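Local coordinates for uncharacterized protein (Deinococcus radiodurans, PDB 3NQN) that is of unknown function but binds calcium ions and belongs to the DUF3809 family, whose fold is probably Bet v 1-like, at residues V71-Q75 with G76-R80. Residues are numbered along the deposited sequence; the frame is centred on the assembly and turned at random. Where two conformers were deposited one is given.
Sequences VRTPQ and GAELR
The guanidinium group of R80 lies with one face against V71, whose CG1 sits 3.9 Å above the plane and displaced from the middle of the group, while OE1 of E78 meets its edge in plane. V71 CG2 rests on the aliphatic part of the arginine, 3.9 Å from R80 CD. Extended from CG to NE, the R80 chain carries the guanidinium to the E78 carboxylate and holds it through a two-armed salt bridge, one nitrogen to each oxygen: R80 NE to E78 OE1 at 2.9 Å and R80 NH2 to E78 OE2 at 3.1 Å. Both donors approach from above the carboxylate plane. T73 CG2 also touches E78 OE2, at 3.8 Å, the two side chains crossing at about a right angle. Beneath this row, V71 and E78 form an antiparallel hydrogen-bonded pair, E78 N reaching V71 O at 2.7 Å in the carbonyl plane and V71 N reaching E78 O at 2.8 Å. The hairpin turns through P74 and Q75, where R26 hydrogen-bonds to the carbonyl oxygens of T73 and G76. With an alanine at E78, R80 would probably lose its carboxylate mate and T73 CG2 its neighbour, leaving the guanidinium freer to swing off V71. The two-point ionic grip probably keeps the guanidinium face turned to V71, joining charge pairing and apolar packing on one face of the hairpin between strands 60-73 and 76-81.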
loop_
_atom_site.group_PDB
_atom_site.type_symbol
_atom_site.label_atom_id
_atom_site.label_comp_id
_atom_site.label_asym_id
_atom_site.label_seq_id
_atom_site.Cartn_x
_atom_site.Cartn_y
_atom_site.Cartn_z
ATOM N N VAL A 71 -20.121 -14.129 9.086
ATOM C CA VAL A 71 -21.369 -14.878 9.046
ATOM C C VAL A 71 -21.579 -15.595 10.355
ATOM O O VAL A 71 -20.794 -16.434 10.737
ATOM C CB VAL A 71 -21.360 -15.923 7.931
ATOM C CG1 VAL A 71 -22.688 -16.703 7.951
ATOM C CG2 VAL A 71 -21.108 -15.241 6.537
ATOM N N ARG A 72 -22.654 -15.245 11.035
ATOM C CA ARG A 72 -23.006 -15.817 12.309
ATOM C C ARG A 72 -23.760 -17.123 12.080
ATOM O O ARG A 72 -24.745 -17.157 11.347
ATOM C CB ARG A 72 -23.898 -14.830 13.054
ATOM C CG ARG A 72 -24.406 -15.276 14.395
ATOM C CD ARG A 72 -25.393 -14.226 14.961
ATOM N NE ARG A 72 -25.766 -14.526 16.344
ATOM C CZ ARG A 72 -26.692 -15.417 16.695
ATOM N NH1 ARG A 72 -27.355 -16.107 15.764
ATOM N NH2 ARG A 72 -26.960 -15.622 17.982
ATOM N N THR A 73 -23.298 -18.179 12.722
ATOM C CA THR A 73 -23.891 -19.506 12.571
ATOM C C THR A 73 -24.394 -20.040 13.914
ATOM O O THR A 73 -24.100 -19.478 14.961
ATOM C CB THR A 73 -22.852 -20.464 11.997
ATOM O OG1 THR A 73 -21.710 -20.472 12.856
ATOM C CG2 THR A 73 -22.435 -19.993 10.582
ATOM N N PRO A 74 -25.143 -21.146 13.891
ATOM C CA PRO A 74 -25.701 -21.632 15.158
ATOM C C PRO A 74 -24.659 -22.034 16.218
ATOM O O PRO A 74 -24.897 -21.817 17.402
ATOM C CB PRO A 74 -26.555 -22.831 14.720
ATOM C CG PRO A 74 -26.976 -22.481 13.352
ATOM C CD PRO A 74 -25.812 -21.763 12.733
ATOM N N GLN A 75 -23.506 -22.555 15.801
ATOM C CA GLN A 75 -22.442 -22.987 16.728
ATOM C C GLN A 75 -21.280 -21.999 16.817
ATOM O O GLN A 75 -20.300 -22.253 17.511
ATOM C CB GLN A 75 -21.848 -24.313 16.272
ATOM C CG GLN A 75 -22.814 -25.406 16.015
ATOM C CD GLN A 75 -22.102 -26.708 15.816
ATOM O OE1 GLN A 75 -21.904 -27.153 14.685
ATOM N NE2 GLN A 75 -21.599 -27.271 16.904
ATOM N N GLY A 76 -21.348 -20.900 16.073
ATOM C CA GLY A 76 -20.242 -19.938 16.080
ATOM C C GLY A 76 -20.331 -18.876 15.002
ATOM O O GLY A 76 -21.249 -18.077 14.991
ATOM N N ALA A 77 -19.369 -18.887 14.089
ATOM C CA ALA A 77 -19.299 -17.883 13.039
ATOM C C ALA A 77 -18.296 -18.305 11.992
ATOM O O ALA A 77 -17.419 -19.149 12.253
ATOM C CB ALA A 77 -18.887 -16.525 13.635
ATOM N N GLU A 78 -18.408 -17.704 10.813
ATOM C CA GLU A 78 -17.450 -17.913 9.731
ATOM C C GLU A 78 -16.996 -16.584 9.167
ATOM O O GLU A 78 -17.684 -15.560 9.314
ATOM C CB GLU A 78 -18.097 -18.642 8.557
ATOM C CG GLU A 78 -18.540 -20.032 8.802
ATOM C CD GLU A 78 -19.234 -20.613 7.583
ATOM O OE1 GLU A 78 -18.725 -20.422 6.440
ATOM O OE2 GLU A 78 -20.273 -21.257 7.758
ATOM N N LEU A 79 -15.842 -16.615 8.500
ATOM C CA LEU A 79 -15.433 -15.547 7.589
ATOM C C LEU A 79 -15.514 -16.122 6.192
ATOM O O LEU A 79 -14.974 -17.208 5.922
ATOM C CB LEU A 79 -13.995 -15.089 7.847
ATOM C CG LEU A 79 -13.706 -14.419 9.184
ATOM C CD1 LEU A 79 -12.278 -13.967 9.214
ATOM C CD2 LEU A 79 -14.653 -13.237 9.436
ATOM N N ARG A 80 -16.214 -15.423 5.318
ATOM C CA ARG A 80 -16.310 -15.802 3.921
ATOM C C ARG A 80 -15.713 -14.678 3.061
ATOM O O ARG A 80 -16.123 -13.548 3.164
ATOM C CB ARG A 80 -17.746 -16.073 3.553
ATOM C CG ARG A 80 -18.281 -17.304 4.221
ATOM C CD ARG A 80 -19.696 -17.596 3.827
ATOM N NE ARG A 80 -20.232 -18.695 4.623
ATOM C CZ ARG A 80 -21.526 -18.952 4.772
ATOM N NH1 ARG A 80 -22.441 -18.188 4.173
ATOM N NH2 ARG A 80 -21.910 -19.972 5.517
#